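Long-range contacts in adenylation domain (Streptomyces sp., PDB 5N9X), which belongs to the ANL superfamily of AMP-binding enzymes and binds adenosine-5'-triphosphate and threonine: residues T19-F24 and P153-P158; W454-A459 and S520-F525. One frame throughout, in Å; residues are numbered along the deposited sequence.

Contact 1. Residues T19-F24 and P153-P158; sequences TLVDLF and PERPGP
A capping box opens helix 20-30 in this AMP-binding fold, and the proline-rich loop 153-158 lies against that helix start without any direct hydrogen bond between the two segments. T19 is the N-cap. Its OG1 sits between the backbone N and the carbonyl carbon (chi1 74°) and accepts from D22 N at 3.1 Å, with a nearly straight N-H...O angle of 165°. The same torsion sets CG2 beside the backbone N and anti to the carbonyl carbon, facing the loop, where it packs mainly on backbone: T19 CG2 lies 3.4 Å from P156 O, continues over G157 C and also touches P158 CD. At the next residue, L20 N donates to H181 ND1, and P156 and T19 also touch H181, so the start of helix 181-191 borders both segments. V21 supplies the apolar part. CG1, anti to the backbone N, meets the guanidinium of R155 at its edge, near the plane, while V21 CG2 approaches P156 CG to 3.7 Å, the two side chains crossing obliquely. D22 completes the box: its OD2 accepts from T19 N at 3.1 Å, met from above the carboxylate plane with a bent angle of 144°, so that T19 and D22 grip each other reciprocally. The polar link across the contact is made through one water, which lies 2.6 Å from T19 OG1, gives D22 OD1 a weak bond, and donates to P156 O at 2.7 Å.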
loop_
_atom_site.group_PDB
_atom_site.type_symbol
_atom_site.label_atom_id
_atom_site.label_comp_id
_atom_site.label_asym_id
_atom_site.label_seq_id
_atom_site.Cartn_x
_atom_site.Cartn_y
_atom_site.Cartn_z
ATOM N N THR A 19 6.590 -16.461 -13.191
ATOM C CA THR A 19 7.022 -15.079 -13.020
ATOM C C THR A 19 5.985 -14.058 -13.528
ATOM O O THR A 19 4.988 -14.424 -14.155
ATOM C CB THR A 19 8.371 -14.854 -13.743
ATOM O OG1 THR A 19 8.145 -14.808 -15.154
ATOM C CG2 THR A 19 9.322 -15.994 -13.443
ATOM N N LEU A 20 6.235 -12.781 -13.252
ATOM C CA LEU A 20 5.389 -11.701 -13.752
ATOM C C LEU A 20 5.556 -11.539 -15.283
ATOM O O LEU A 20 4.609 -11.254 -16.012
ATOM C CB LEU A 20 5.717 -10.392 -13.009
ATOM C CG LEU A 20 5.401 -10.393 -11.499
ATOM C CD1 LEU A 20 5.949 -9.151 -10.780
ATOM C CD2 LEU A 20 3.900 -10.546 -11.228
ATOM N N VAL A 21 6.769 -11.756 -15.753
ATOM C CA VAL A 21 7.067 -11.758 -17.177
ATOM C C VAL A 21 6.177 -12.803 -17.887
ATOM O O VAL A 21 5.553 -12.503 -18.893
ATOM C CB VAL A 21 8.581 -12.043 -17.401
ATOM C CG1 VAL A 21 8.876 -12.444 -18.833
ATOM C CG2 VAL A 21 9.436 -10.848 -16.952
ATOM N N ASP A 22 6.105 -14.012 -17.325
ATOM C CA ASP A 22 5.260 -15.072 -17.846
ATOM C C ASP A 22 3.805 -14.611 -17.909
ATOM O O ASP A 22 3.129 -14.782 -18.935
ATOM C CB ASP A 22 5.342 -16.341 -16.980
ATOM C CG ASP A 22 6.707 -17.046 -17.040
ATOM O OD1 ASP A 22 7.381 -17.019 -18.099
ATOM O OD2 ASP A 22 7.073 -17.666 -16.006
ATOM N N LEU A 23 3.317 -14.037 -16.807
ATOM C CA LEU A 23 1.931 -13.579 -16.729
ATOM C C LEU A 23 1.593 -12.571 -17.810
ATOM O O LEU A 23 0.568 -12.703 -18.483
ATOM C CB LEU A 23 1.601 -12.980 -15.350
ATOM C CG LEU A 23 1.751 -13.885 -14.109
ATOM C CD1 LEU A 23 1.388 -13.118 -12.827
ATOM C CD2 LEU A 23 1.003 -15.226 -14.181
ATOM N N PHE A 24 2.443 -11.570 -17.979
ATOM C CA PHE A 24 2.233 -10.602 -19.040
ATOM C C PHE A 24 2.321 -11.252 -20.431
ATOM O O PHE A 24 1.575 -10.880 -21.339
ATOM C CB PHE A 24 3.242 -9.462 -18.965
ATOM C CG PHE A 24 3.016 -8.402 -20.008
ATOM C CD1 PHE A 24 1.771 -7.808 -20.147
ATOM C CD2 PHE A 24 4.036 -7.999 -20.841
ATOM C CE1 PHE A 24 1.552 -6.827 -21.099
ATOM C CE2 PHE A 24 3.821 -7.027 -21.811
ATOM C CZ PHE A 24 2.576 -6.440 -21.936
ATOM N N PRO A 153 17.053 -11.186 -23.978
ATOM C CA PRO A 153 17.870 -11.425 -22.786
ATOM C C PRO A 153 17.310 -12.623 -22.035
ATOM O O PRO A 153 16.153 -12.984 -22.248
ATOM C CB PRO A 153 17.713 -10.137 -21.962
ATOM C CG PRO A 153 16.659 -9.314 -22.660
ATOM C CD PRO A 153 16.583 -9.795 -24.068
ATOM N N GLU A 154 18.122 -13.238 -21.187
ATOM C CA GLU A 154 17.674 -14.358 -20.374
ATOM C C GLU A 154 16.487 -13.939 -19.501
ATOM O O GLU A 154 16.466 -12.822 -19.002
ATOM C CB GLU A 154 18.828 -14.852 -19.516
ATOM C CG GLU A 154 18.491 -16.034 -18.662
ATOM C CD GLU A 154 19.662 -16.482 -17.833
ATOM O OE1 GLU A 154 20.739 -15.852 -17.921
ATOM O OE2 GLU A 154 19.491 -17.454 -17.074
ATOM N N ARG A 155 15.503 -14.823 -19.336
ATOM C CA ARG A 155 14.287 -14.512 -18.578
ATOM C C ARG A 155 14.476 -14.750 -17.073
ATOM O O ARG A 155 15.256 -15.611 -16.671
ATOM C CB ARG A 155 13.098 -15.339 -19.104
ATOM C CG ARG A 155 12.456 -14.783 -20.363
ATOM C CD ARG A 155 11.469 -15.758 -21.039
ATOM N NE ARG A 155 11.359 -15.443 -22.466
ATOM C CZ ARG A 155 10.606 -14.457 -22.944
ATOM N NH1 ARG A 155 9.888 -13.717 -22.110
ATOM N NH2 ARG A 155 10.569 -14.198 -24.244
ATOM N N PRO A 156 13.754 -13.986 -16.235
ATOM C CA PRO A 156 13.924 -14.161 -14.785
ATOM C C PRO A 156 13.212 -15.407 -14.269
ATOM O O PRO A 156 12.323 -15.897 -14.969
ATOM C CB PRO A 156 13.309 -12.883 -14.201
ATOM C CG PRO A 156 12.346 -12.411 -15.244
ATOM C CD PRO A 156 12.887 -12.840 -16.570
ATOM N N GLY A 157 13.609 -15.915 -13.101
ATOM C CA GLY A 157 12.915 -17.032 -12.481
ATOM C C GLY A 157 12.032 -16.598 -11.316
ATOM O O GLY A 157 12.027 -15.429 -10.939
ATOM N N PRO A 158 11.254 -17.534 -10.756
ATOM C CA PRO A 158 10.420 -17.217 -9.588
ATOM C C PRO A 158 11.230 -16.662 -8.419
ATOM O O PRO A 158 10.728 -15.831 -7.652
ATOM C CB PRO A 158 9.783 -18.566 -9.213
ATOM C CG PRO A 158 10.409 -19.605 -10.116
ATOM C CD PRO A 158 10.946 -18.865 -11.307
HETATM O O HOH W 1 10.154 -15.671 -16.479
#

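Contact 2. Residues W454-A459 and S520-F525; sequences WVHEFA and SVARAF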
loop_
_atom_site.group_PDB
_atom_site.type_symbol
_atom_site.label_atom_id
_atom_site.label_comp_id
_atom_site.label_asym_id
_atom_site.label_seq_id
_atom_site.Cartn_x
_atom_site.Cartn_y
_atom_site.Cartn_z
ATOM N N TRP A 454 0.356 11.043 19.727
ATOM C CA TRP A 454 1.601 10.373 20.120
ATOM C C TRP A 454 2.190 10.881 21.440
ATOM O O TRP A 454 1.761 11.897 21.975
ATOM C CB TRP A 454 2.647 10.491 18.997
ATOM C CG TRP A 454 3.267 11.833 18.834
ATOM C CD1 TRP A 454 4.538 12.210 19.190
ATOM C CD2 TRP A 454 2.661 12.983 18.245
ATOM N NE1 TRP A 454 4.753 13.527 18.855
ATOM C CE2 TRP A 454 3.619 14.026 18.277
ATOM C CE3 TRP A 454 1.392 13.241 17.706
ATOM C CZ2 TRP A 454 3.349 15.300 17.780
ATOM C CZ3 TRP A 454 1.119 14.502 17.217
ATOM C CH2 TRP A 454 2.092 15.523 17.259
ATOM N N VAL A 455 3.148 10.140 21.975
ATOM C CA VAL A 455 3.938 10.634 23.090
ATOM C C VAL A 455 5.053 11.520 22.536
ATOM O O VAL A 455 5.809 11.117 21.673
ATOM C CB VAL A 455 4.515 9.487 23.948
ATOM C CG1 VAL A 455 5.333 10.049 25.123
ATOM C CG2 VAL A 455 3.376 8.621 24.481
ATOM N N HIS A 456 5.121 12.755 22.996
ATOM C CA HIS A 456 6.162 13.655 22.507
ATOM C C HIS A 456 7.187 13.960 23.583
ATOM O O HIS A 456 6.822 14.307 24.704
ATOM C CB HIS A 456 5.540 14.952 22.004
ATOM C CG HIS A 456 6.467 15.792 21.195
ATOM N ND1 HIS A 456 6.731 15.537 19.864
ATOM C CD2 HIS A 456 7.163 16.906 21.513
ATOM C CE1 HIS A 456 7.559 16.453 19.403
ATOM N NE2 HIS A 456 7.836 17.296 20.381
ATOM N N GLU A 457 8.465 13.848 23.248
ATOM C CA GLU A 457 9.495 14.226 24.205
ATOM C C GLU A 457 9.758 15.727 24.123
ATOM O O GLU A 457 10.401 16.206 23.195
ATOM C CB GLU A 457 10.782 13.433 23.963
ATOM C CG GLU A 457 11.478 12.991 25.242
ATOM C CD GLU A 457 12.946 12.631 25.023
ATOM O OE1 GLU A 457 13.802 13.491 25.336
ATOM O OE2 GLU A 457 13.249 11.498 24.571
ATOM N N PHE A 458 9.223 16.477 25.079
ATOM C CA PHE A 458 9.403 17.925 25.099
ATOM C C PHE A 458 10.830 18.174 25.562
ATOM O O PHE A 458 11.547 19.039 25.054
ATOM C CB PHE A 458 8.381 18.595 26.024
ATOM C CG PHE A 458 6.993 18.663 25.448
ATOM C CD1 PHE A 458 6.126 17.587 25.573
ATOM C CD2 PHE A 458 6.557 19.802 24.775
ATOM C CE1 PHE A 458 4.849 17.635 25.035
ATOM C CE2 PHE A 458 5.276 19.859 24.236
ATOM C CZ PHE A 458 4.423 18.768 24.368
ATOM N N ALA A 459 11.215 17.372 26.543
ATOM C CA ALA A 459 12.572 17.266 27.034
ATOM C C ALA A 459 12.704 15.836 27.523
ATOM O O ALA A 459 11.689 15.162 27.712
ATOM C CB ALA A 459 12.836 18.262 28.159
ATOM N N SER A 520 6.659 13.045 10.553
ATOM C CA SER A 520 6.390 14.407 10.065
ATOM C C SER A 520 5.439 15.236 10.935
ATOM O O SER A 520 5.431 16.459 10.893
ATOM C CB SER A 520 5.808 14.341 8.658
ATOM O OG SER A 520 5.864 15.591 8.022
ATOM N N VAL A 521 4.582 14.588 11.688
ATOM C CA VAL A 521 3.661 15.384 12.473
ATOM C C VAL A 521 4.404 15.844 13.726
ATOM O O VAL A 521 4.339 17.007 14.103
ATOM C CB VAL A 521 2.367 14.598 12.815
ATOM C CG1 VAL A 521 1.601 15.297 13.891
ATOM C CG2 VAL A 521 1.508 14.470 11.579
ATOM N N ALA A 522 5.138 14.928 14.332
ATOM C CA ALA A 522 5.945 15.239 15.508
ATOM C C ALA A 522 6.955 16.363 15.246
ATOM O O ALA A 522 7.192 17.185 16.123
ATOM C CB ALA A 522 6.663 13.995 15.994
ATOM N N ARG A 523 7.535 16.412 14.048
ATOM C CA ARG A 523 8.498 17.464 13.746
ATOM C C ARG A 523 7.850 18.835 13.524
ATOM O O ARG A 523 8.419 19.859 13.912
ATOM C CB ARG A 523 9.354 17.075 12.530
ATOM C CG ARG A 523 10.352 15.958 12.834
ATOM C CD ARG A 523 11.356 15.760 11.722
ATOM N NE ARG A 523 11.342 14.382 11.221
ATOM C CZ ARG A 523 10.854 14.022 10.036
ATOM N NH1 ARG A 523 10.341 14.935 9.226
ATOM N NH2 ARG A 523 10.880 12.750 9.661
ATOM N N ALA A 524 6.669 18.847 12.912
ATOM C CA ALA A 524 5.956 20.088 12.663
ATOM C C ALA A 524 5.482 20.683 13.988
ATOM O O ALA A 524 5.512 21.890 14.198
ATOM C CB ALA A 524 4.775 19.846 11.723
ATOM N N PHE A 525 5.021 19.801 14.861
ATOM C CA PHE A 525 4.559 20.161 16.179
ATOM C C PHE A 525 5.696 20.832 16.929
ATOM O O PHE A 525 5.575 21.971 17.414
ATOM C CB PHE A 525 4.067 18.915 16.919
ATOM C CG PHE A 525 3.735 19.155 18.356
ATOM C CD1 PHE A 525 4.702 18.970 19.354
ATOM C CD2 PHE A 525 2.460 19.564 18.723
ATOM C CE1 PHE A 525 4.405 19.196 20.691
ATOM C CE2 PHE A 525 2.156 19.789 20.059
ATOM C CZ PHE A 525 3.137 19.599 21.047
#
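F525 is the hub of an aromatic cluster that seats helix 520-525 on strand 454-457, and its ring meets W454 and H456 in two opposite senses. Toward W454 it offers its face: the indole comes edge-on in a T-shaped pair, the six-membered ring centroid 5.6 Å from that of F525 and the planes at 85°. Toward H456 it offers its edge, with F525 CD1 3.7 Å above the centre of the imidazole, ring planes at 70°. CG of F525 is anti to the backbone N, which carries the ring from the helix toward the strand. W454 holds CG in the crowded position between N and carbonyl carbon; its indole reaches the helix obliquely, where W454 CH2 lies 3.4 Å from V521 CG1 and W454 NE1 lies 3.5 Å from A522 CB. That NE1 donates to H456 ND1 at 3.0 Å, near both ring planes, so indole and imidazole fix each other's rotation. H456 NE2 is hydrogen-bonded to D526 OD2, consistent with a neutral imidazole protonated on NE2. F458 meets F525 obliquely, its CZ 3.7 Å from F525 CZ, and makes a cation-pi contact with R464. No hydrogen bond joins the two segments directly, and packing carries the 300 Å² they bury. The axes of 520-525 and 454-457 approach to 10.1 Å, crossing at -44°, and the helix rests on the three-stranded sheet of the C-terminal domain: 450-457 is an edge strand paired with 463-470, whose V466 touches W454 and F525, while L503 of strand 501-505 also touches F525.

Contact 1 closes along the chain before contact 2 opens, so the two are in series rather than interleaved. Their centres lie 46 Å apart on opposite sides of the chain's centre, with nearest atoms about 30 Å apart, and they share no helix, strand or sheet. Contact 1 belongs to the large N-terminal part, where helix 20-30 meets the loop leading into strand 161-167. Contact 2 belongs to the small C-terminal domain, joining its three-stranded sheet to the last helix, 518-528. Each therefore ties distant sequence together within its own part of this two-part architecture, and neither bridges the two parts.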